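Local atomic coordinates of HIAXHD3 (Humicola insolens, PDB entry 3ZXK), a protein that probably removes arabinofuranose side chains from xylan as a family 43 glycoside hydrolase, here with an active site engineered to add endo-xylanase activity. Residues W458-A463 with T478-I483; G383-D388 with K527-N532; Y215-T220 with Y228-L233. All blocks are in the same frame, centred on the assembly; numbering follows the deposited sequence.

Contact 1 of 3, residues W458-A463 with T478-I483; sequences WLRIDA and TFYYSI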
# COMPACT_ATOMS: atom_id res chain seq x y z
N TRP A 458 -11.85 5.43 -24.17
CA TRP A 458 -11.25 6.03 -22.99
C TRP A 458 -12.26 6.00 -21.90
O TRP A 458 -13.42 6.42 -22.09
CB TRP A 458 -10.84 7.46 -23.26
CG TRP A 458 -9.85 7.62 -24.40
CD1 TRP A 458 -9.99 7.23 -25.74
CD2 TRP A 458 -8.56 8.34 -24.34
NE1 TRP A 458 -8.87 7.60 -26.47
CE2 TRP A 458 -7.99 8.27 -25.69
CE3 TRP A 458 -7.84 8.98 -23.33
CZ2 TRP A 458 -6.75 8.83 -26.00
CZ3 TRP A 458 -6.60 9.54 -23.65
CH2 TRP A 458 -6.07 9.46 -24.96
N LEU A 459 -11.83 5.50 -20.76
CA LEU A 459 -12.69 5.32 -19.61
C LEU A 459 -12.13 6.11 -18.43
O LEU A 459 -10.98 5.89 -18.02
CB LEU A 459 -12.81 3.83 -19.26
CG LEU A 459 -13.47 2.96 -20.34
CD1 LEU A 459 -13.43 1.49 -19.92
CD2 LEU A 459 -14.90 3.44 -20.66
N ARG A 460 -12.98 6.95 -17.86
CA ARG A 460 -12.56 7.90 -16.85
C ARG A 460 -13.32 7.79 -15.54
O ARG A 460 -14.54 7.75 -15.54
CB ARG A 460 -12.71 9.32 -17.43
CG ARG A 460 -12.46 10.49 -16.47
CD ARG A 460 -12.42 11.83 -17.21
NE ARG A 460 -13.01 12.85 -16.35
CZ ARG A 460 -13.55 13.99 -16.79
NH1 ARG A 460 -13.50 14.29 -18.08
NH2 ARG A 460 -14.09 14.84 -15.92
N ILE A 461 -12.57 7.78 -14.44
CA ILE A 461 -13.14 7.70 -13.09
C ILE A 461 -12.72 8.96 -12.33
O ILE A 461 -11.52 9.18 -12.10
CB ILE A 461 -12.64 6.46 -12.32
CG1 ILE A 461 -12.99 5.13 -13.02
CG2 ILE A 461 -13.19 6.42 -10.90
CD1 ILE A 461 -12.35 3.91 -12.38
N ASP A 462 -13.68 9.77 -11.90
CA ASP A 462 -13.34 10.99 -11.11
C ASP A 462 -13.69 10.66 -9.66
O ASP A 462 -14.87 10.64 -9.30
CB ASP A 462 -14.13 12.23 -11.56
CG ASP A 462 -13.64 12.83 -12.87
OD1 ASP A 462 -12.84 12.16 -13.57
OD2 ASP A 462 -14.08 13.97 -13.21
N ALA A 463 -12.67 10.42 -8.84
CA ALA A 463 -12.87 10.00 -7.46
C ALA A 463 -12.59 11.09 -6.45
O ALA A 463 -11.59 11.78 -6.50
CB ALA A 463 -11.96 8.83 -7.15
N THR A 478 -17.73 9.81 -9.92
CA THR A 478 -18.47 9.82 -11.19
C THR A 478 -17.65 9.17 -12.32
O THR A 478 -16.43 9.09 -12.24
CB THR A 478 -18.92 11.24 -11.59
OG1 THR A 478 -17.82 12.15 -11.55
CG2 THR A 478 -20.03 11.71 -10.60
N PHE A 479 -18.35 8.67 -13.34
CA PHE A 479 -17.75 7.90 -14.41
C PHE A 479 -18.06 8.53 -15.78
O PHE A 479 -19.17 9.04 -16.00
CB PHE A 479 -18.28 6.46 -14.38
CG PHE A 479 -17.91 5.69 -13.12
CD1 PHE A 479 -18.69 5.75 -11.96
CD2 PHE A 479 -16.77 4.90 -13.10
CE1 PHE A 479 -18.33 5.06 -10.81
CE2 PHE A 479 -16.41 4.19 -11.96
CZ PHE A 479 -17.18 4.28 -10.80
N TYR A 480 -17.09 8.47 -16.69
CA TYR A 480 -17.21 9.08 -18.01
C TYR A 480 -16.56 8.19 -19.06
O TYR A 480 -15.69 7.39 -18.74
CB TYR A 480 -16.48 10.44 -18.04
CG TYR A 480 -16.88 11.37 -16.93
CD1 TYR A 480 -16.38 11.17 -15.64
CD2 TYR A 480 -17.76 12.45 -17.15
CE1 TYR A 480 -16.73 11.98 -14.60
CE2 TYR A 480 -18.13 13.29 -16.10
CZ TYR A 480 -17.61 13.02 -14.82
OH TYR A 480 -17.92 13.77 -13.72
N TYR A 481 -17.01 8.34 -20.31
CA TYR A 481 -16.34 7.68 -21.42
C TYR A 481 -16.09 8.67 -22.53
O TYR A 481 -16.77 9.69 -22.62
CB TYR A 481 -17.15 6.49 -21.94
CG TYR A 481 -18.46 6.90 -22.61
CD1 TYR A 481 -18.52 7.20 -23.98
CD2 TYR A 481 -19.64 7.00 -21.87
CE1 TYR A 481 -19.71 7.61 -24.57
CE2 TYR A 481 -20.83 7.37 -22.47
CZ TYR A 481 -20.87 7.69 -23.82
OH TYR A 481 -22.06 8.06 -24.43
N SER A 482 -15.08 8.35 -23.34
CA SER A 482 -14.82 9.03 -24.61
C SER A 482 -14.63 8.03 -25.72
O SER A 482 -13.87 7.07 -25.61
CB SER A 482 -13.58 9.93 -24.53
OG SER A 482 -13.31 10.50 -25.80
N ILE A 483 -15.32 8.29 -26.82
CA ILE A 483 -15.10 7.53 -28.05
C ILE A 483 -14.65 8.48 -29.17
O ILE A 483 -14.82 8.19 -30.35
CB ILE A 483 -16.34 6.71 -28.44
CG1 ILE A 483 -17.59 7.58 -28.48
CG2 ILE A 483 -16.55 5.57 -27.45
CD1 ILE A 483 -18.66 7.09 -29.45
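The guanidinium of Arg-460 lies flat over the ring of Tyr-480, a stacked cation-pi pair in which CZ sits 4.2 Å from the ring centroid and the planes are 22° apart. CG of Arg-460 is anti to the backbone N (chi1 174°), and a bend at chi3 places NE 3.8 Å from CD1 of Tyr-480. The edge of the same guanidinium takes Asp-462 side-on: NE meets OD1 at 2.9 Å and NH2 meets OD2 at 2.8 Å, both on the syn side of the carboxylate. Asp-462 OD1 has a second partner in Ser-382 OG. Tyr-480 is tethered at its far end, where OH pairs with Thr-478 OG1 at 2.7 Å. On the other face of this antiparallel hairpin, Ile-461 and Phe-479 lie side by side, CG1 to CE2 3.7 Å, and Phe-479 continues onto Ala-408 and Ile-410. An alanine in place of Arg-460 would probably leave the Asp-462 carboxylate without its charged mate and uncover that face of the Tyr-480 ring. One guanidinium thus spends its edge on charge and one face on the pi electrons of Tyr-480, with Tyr-489 a further cation-pi partner, and the carboxylate gripping that edge is likely to limit its rotation.

Contact 2 of 3, residues G383-D388 with K527-N532; sequences GIFRLD and KGFKMN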
# COMPACT_ATOMS: atom_id res chain seq x y z
N GLY A 383 -8.79 9.14 -12.84
CA GLY A 383 -7.98 8.09 -13.46
C GLY A 383 -8.57 7.74 -14.81
O GLY A 383 -9.76 7.45 -14.93
N ILE A 384 -7.74 7.80 -15.85
CA ILE A 384 -8.19 7.56 -17.22
C ILE A 384 -7.45 6.38 -17.85
O ILE A 384 -6.22 6.37 -17.92
CB ILE A 384 -8.00 8.81 -18.08
CG1 ILE A 384 -8.70 10.01 -17.42
CG2 ILE A 384 -8.49 8.59 -19.52
CD1 ILE A 384 -8.55 11.28 -18.21
N PHE A 385 -8.21 5.36 -18.25
CA PHE A 385 -7.69 4.20 -18.97
C PHE A 385 -8.04 4.31 -20.44
O PHE A 385 -9.18 4.64 -20.79
CB PHE A 385 -8.29 2.92 -18.40
CG PHE A 385 -7.78 2.54 -17.04
CD1 PHE A 385 -6.61 1.78 -16.89
CD2 PHE A 385 -8.48 2.92 -15.89
CE1 PHE A 385 -6.17 1.41 -15.63
CE2 PHE A 385 -8.05 2.55 -14.64
CZ PHE A 385 -6.89 1.80 -14.50
N ARG A 386 -7.08 4.00 -21.30
CA ARG A 386 -7.27 4.01 -22.74
C ARG A 386 -7.13 2.56 -23.23
O ARG A 386 -6.12 1.91 -22.95
CB ARG A 386 -6.22 4.93 -23.38
CG ARG A 386 -6.38 5.11 -24.88
CD ARG A 386 -5.17 5.78 -25.47
NE ARG A 386 -5.34 6.01 -26.90
CZ ARG A 386 -4.49 6.72 -27.63
NH1 ARG A 386 -3.42 7.27 -27.07
NH2 ARG A 386 -4.73 6.88 -28.92
N LEU A 387 -8.18 2.04 -23.88
CA LEU A 387 -8.25 0.61 -24.26
C LEU A 387 -8.56 0.38 -25.71
O LEU A 387 -9.24 1.21 -26.35
CB LEU A 387 -9.28 -0.15 -23.41
CG LEU A 387 -9.03 -0.14 -21.90
CD1 LEU A 387 -9.81 0.98 -21.24
CD2 LEU A 387 -9.42 -1.50 -21.34
N ASP A 388 -8.05 -0.73 -26.24
CA ASP A 388 -8.55 -1.29 -27.50
C ASP A 388 -9.32 -2.59 -27.14
O ASP A 388 -8.72 -3.54 -26.63
CB ASP A 388 -7.37 -1.58 -28.42
CG ASP A 388 -7.75 -2.30 -29.73
OD1 ASP A 388 -8.90 -2.77 -29.92
OD2 ASP A 388 -6.83 -2.43 -30.58
N LYS A 527 -3.91 0.46 -23.50
CA LYS A 527 -2.89 1.26 -24.14
C LYS A 527 -2.24 2.23 -23.19
O LYS A 527 -1.06 2.52 -23.32
CB LYS A 527 -3.46 2.05 -25.32
CG LYS A 527 -4.11 1.20 -26.40
CD LYS A 527 -4.43 2.12 -27.56
CE LYS A 527 -5.65 1.66 -28.31
NZ LYS A 527 -6.04 2.74 -29.25
N GLY A 528 -2.97 2.71 -22.20
CA GLY A 528 -2.40 3.73 -21.35
C GLY A 528 -3.25 4.01 -20.13
O GLY A 528 -4.43 3.68 -20.08
N PHE A 529 -2.62 4.66 -19.16
CA PHE A 529 -3.32 5.13 -17.97
C PHE A 529 -2.72 6.49 -17.62
O PHE A 529 -1.50 6.68 -17.68
CB PHE A 529 -3.10 4.22 -16.75
CG PHE A 529 -3.65 4.81 -15.46
CD1 PHE A 529 -5.02 4.72 -15.13
CD2 PHE A 529 -2.83 5.56 -14.63
CE1 PHE A 529 -5.52 5.29 -13.94
CE2 PHE A 529 -3.34 6.14 -13.45
CZ PHE A 529 -4.68 6.03 -13.12
N LYS A 530 -3.57 7.42 -17.19
CA LYS A 530 -3.11 8.71 -16.68
C LYS A 530 -3.95 9.09 -15.47
O LYS A 530 -5.18 8.98 -15.52
CB LYS A 530 -3.25 9.80 -17.79
CG LYS A 530 -2.91 11.20 -17.33
CD LYS A 530 -1.40 11.39 -17.28
CE LYS A 530 -0.98 12.86 -17.07
NZ LYS A 530 -1.47 13.36 -15.73
N MET A 531 -3.30 9.54 -14.39
CA MET A 531 -4.00 10.13 -13.26
C MET A 531 -3.75 11.63 -13.25
O MET A 531 -2.61 12.08 -13.36
CB MET A 531 -3.50 9.53 -11.94
CG MET A 531 -4.24 10.06 -10.71
SD MET A 531 -3.87 9.17 -9.19
CE MET A 531 -2.13 9.54 -8.99
N ASN A 532 -4.84 12.38 -13.13
CA ASN A 532 -4.79 13.84 -13.07
C ASN A 532 -5.34 14.24 -11.72
O ASN A 532 -6.37 13.73 -11.28
CB ASN A 532 -5.73 14.42 -14.12
CG ASN A 532 -5.31 14.07 -15.52
OD1 ASN A 532 -4.13 14.17 -15.86
ND2 ASN A 532 -6.27 13.67 -16.37
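The carbonyl oxygen of Arg-386 is gripped by two successive backbone nitrogens of the partner strand: Lys-527 N donates at 2.7 Å, and Gly-528 N adds a weak bond at 3.3 Å. Two residues thus face one, the definition of a classic beta bulge, and beyond it the antiparallel register resumes with paired bonds between Ile-384 and Lys-530. At the bulge the side chains of Lys-527 and Arg-386 cross, bringing like charges close, with NZ of the lysine 4.1 Å from NE of the arginine. Asp-456 OD1 forms salt bridges with both nitrogens and would probably offset their repulsion; Gln-455 O gives Lys-527 NZ a further acceptor.

The opposite face of the sheet is aromatic. Phe-529, its CG anti to the backbone N (chi1 171°), turns the edge of its ring into the face of Phe-385, a T-shaped pair with planes at 56°. The touching atom is CD1 of Phe-529, which stands over the centre of the Phe-385 ring and comes 3.5 Å from its CZ. The next atom of that edge, Phe-529 CE1, lies 3.8 Å from Gly-383 CA, so close that a beta carbon on this glycine would be tight against the ring. Phe-385 also packs on Val-512, and Phe-529 on Phe-510, both of strand 509-516 in the facing sheet. Two antiparallel sheets packed face to face, with Phe-385 and Phe-529 between them, fit the beta sandwich of a concanavalin A-like domain; strands 380-388 and 523-533 are neighbours within one of the two.

Contact 3 of 3, residues Y215-T220 with Y228-L233; sequences YVLRST and YEARTL
Leu-217 and Ala-230 meet at the apolar centre, where CD2 of the leucine presses on CB of the alanine at 3.4 Å, tighter than usual for two carbons. Leu-217 CB also touches Tyr-228 CB at 3.9 Å, which carries the apolar strip on to the tyrosine ring. That ring folds back over the opposite strand, with Ser-219 CA above one face, offset toward the rim, and Ser-219 CB making a CH-pi contact 4.1 Å from the centroid. The polar ends of both residues turn to the connecting loop, the Tyr-228 hydroxyl to Pro-224 O and the Ser-219 hydroxyl to Ser-223 O.

On the other face, Val-216 holds CG1 between the backbone N and the carbonyl carbon (chi1 47°), which lets this methyl lie 4.1 Å from CB of Arg-231. Four backbone bonds, two between Val-216 and Arg-231 and two between Arg-218 and Glu-229, fix the antiparallel register. Farther out, Arg-218 and Glu-229 run side by side, but their salt bridge is long, 3.9 Å from NH2 to OE2, and the planes of the two groups are 55° apart. A water bridges them more closely, accepting from Arg-218 NE at 2.9 Å and lying 2.6 Å from Glu-229 OE2. Arg-218 NH1 binds Asp-285 O, while Arg-231 NH2 forms a salt bridge with the Asp-285 carboxylate.

The hairpin forms the outer part of one blade of the five-bladed beta-propeller expected of family 43. Strand 202-209 pairs with 213-219 on its inner side; Leu-217, Tyr-228 and Ala-230 pack on strand 175-183 of the preceding blade, and Val-216 reaches Pro-288 of strand 288-290 in the next.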
# COMPACT_ATOMS: atom_id res chain seq x y z
N TYR A 215 2.76 4.70 22.03
CA TYR A 215 3.62 4.69 23.21
C TYR A 215 5.04 4.42 22.80
O TYR A 215 5.31 3.74 21.82
CB TYR A 215 3.13 3.67 24.25
CG TYR A 215 1.68 3.84 24.68
CD1 TYR A 215 1.16 5.10 24.96
CD2 TYR A 215 0.85 2.75 24.81
CE1 TYR A 215 -0.17 5.27 25.36
CE2 TYR A 215 -0.47 2.89 25.21
CZ TYR A 215 -0.97 4.15 25.49
OH TYR A 215 -2.29 4.32 25.88
N VAL A 216 5.97 5.02 23.54
CA VAL A 216 7.37 4.68 23.39
C VAL A 216 7.78 3.83 24.57
O VAL A 216 7.54 4.21 25.72
CB VAL A 216 8.30 5.91 23.14
CG1 VAL A 216 8.02 7.06 24.10
CG2 VAL A 216 9.77 5.47 23.18
N LEU A 217 8.31 2.65 24.30
CA LEU A 217 8.82 1.78 25.37
C LEU A 217 10.34 1.81 25.37
O LEU A 217 10.94 1.86 24.30
CB LEU A 217 8.37 0.33 25.18
CG LEU A 217 6.94 0.09 24.71
CD1 LEU A 217 6.70 -1.40 24.56
CD2 LEU A 217 5.98 0.73 25.68
N ARG A 218 10.95 1.75 26.55
CA ARG A 218 12.41 1.71 26.68
C ARG A 218 12.81 0.61 27.66
O ARG A 218 12.19 0.45 28.74
CB ARG A 218 12.96 3.07 27.14
CG ARG A 218 14.50 3.18 27.08
CD ARG A 218 14.96 4.55 27.53
NE ARG A 218 14.85 4.68 28.98
CZ ARG A 218 15.10 5.80 29.65
NH1 ARG A 218 15.49 6.89 28.97
NH2 ARG A 218 15.00 5.84 30.97
N SER A 219 13.86 -0.12 27.32
CA SER A 219 14.29 -1.25 28.14
C SER A 219 14.85 -0.72 29.45
O SER A 219 15.70 0.18 29.45
CB SER A 219 15.38 -2.04 27.44
OG SER A 219 15.93 -2.99 28.34
N THR A 220 14.40 -1.29 30.55
CA THR A 220 14.81 -0.81 31.88
C THR A 220 16.19 -1.38 32.28
O THR A 220 16.85 -0.86 33.18
CB THR A 220 13.76 -1.15 32.94
OG1 THR A 220 13.64 -2.57 33.04
CG2 THR A 220 12.39 -0.59 32.55
N TYR A 228 10.36 -3.68 29.55
CA TYR A 228 10.26 -2.32 29.06
C TYR A 228 9.29 -1.51 29.88
O TYR A 228 8.28 -2.05 30.33
CB TYR A 228 9.78 -2.33 27.62
CG TYR A 228 10.84 -2.78 26.64
CD1 TYR A 228 11.15 -4.14 26.47
CD2 TYR A 228 11.51 -1.86 25.85
CE1 TYR A 228 12.12 -4.54 25.54
CE2 TYR A 228 12.48 -2.24 24.93
CZ TYR A 228 12.79 -3.58 24.78
OH TYR A 228 13.74 -3.97 23.86
N GLU A 229 9.58 -0.22 30.01
CA GLU A 229 8.64 0.74 30.60
C GLU A 229 8.18 1.72 29.51
O GLU A 229 8.87 1.88 28.50
CB GLU A 229 9.29 1.50 31.75
CG GLU A 229 10.42 2.42 31.34
CD GLU A 229 11.01 3.17 32.51
OE1 GLU A 229 10.29 3.34 33.51
OE2 GLU A 229 12.19 3.55 32.44
N ALA A 230 7.02 2.36 29.72
CA ALA A 230 6.39 3.17 28.67
C ALA A 230 6.25 4.64 29.04
O ALA A 230 6.14 4.99 30.22
CB ALA A 230 5.01 2.61 28.32
N ARG A 231 6.24 5.49 28.00
CA ARG A 231 5.72 6.86 28.07
C ARG A 231 4.83 7.06 26.86
O ARG A 231 4.99 6.40 25.86
CB ARG A 231 6.84 7.89 27.99
CG ARG A 231 7.71 7.99 29.23
CD ARG A 231 8.52 9.27 29.24
NE ARG A 231 9.37 9.32 30.43
CZ ARG A 231 10.17 10.32 30.74
NH1 ARG A 231 10.24 11.39 29.95
NH2 ARG A 231 10.92 10.26 31.84
N THR A 232 3.91 8.01 26.94
CA THR A 232 3.09 8.36 25.79
C THR A 232 3.91 9.17 24.79
O THR A 232 4.65 10.08 25.16
CB THR A 232 1.88 9.15 26.27
OG1 THR A 232 1.10 8.29 27.11
CG2 THR A 232 1.04 9.65 25.08
N LEU A 233 3.81 8.81 23.52
CA LEU A 233 4.36 9.66 22.46
C LEU A 233 3.25 10.57 21.91
O LEU A 233 3.41 11.80 21.80
CB LEU A 233 4.99 8.79 21.36
CG LEU A 233 5.76 9.50 20.26
CD1 LEU A 233 6.93 10.31 20.81
CD2 LEU A 233 6.23 8.47 19.25
O HOH W 1 13.76 2.56 30.56

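Contacts 1 and 2 are parts of one sheet, their centres about 10 Å apart. Strands 457-464 and 380-388 join them through probable hydrogen bonds from Leu-459 N to Phe-385 O and from Gly-383 N to Ile-461 O, both 2.8 Å, while Trp-458 CZ2 packs 3.3 Å from Arg-386 NE. Contact 3 belongs to the family 43 glycoside hydrolase part of the chain, its centre about 50 Å from that of contact 1 and about 48 Å from that of contact 2. The glycan pocket draws on both this part and the concanavalin A-like one: the side chain of Tyr-215 in contact 3 is about 12 Å from the bound arabinofuranose, and Phe-469, in the loop joining the strands of contact 1, helps line the pocket.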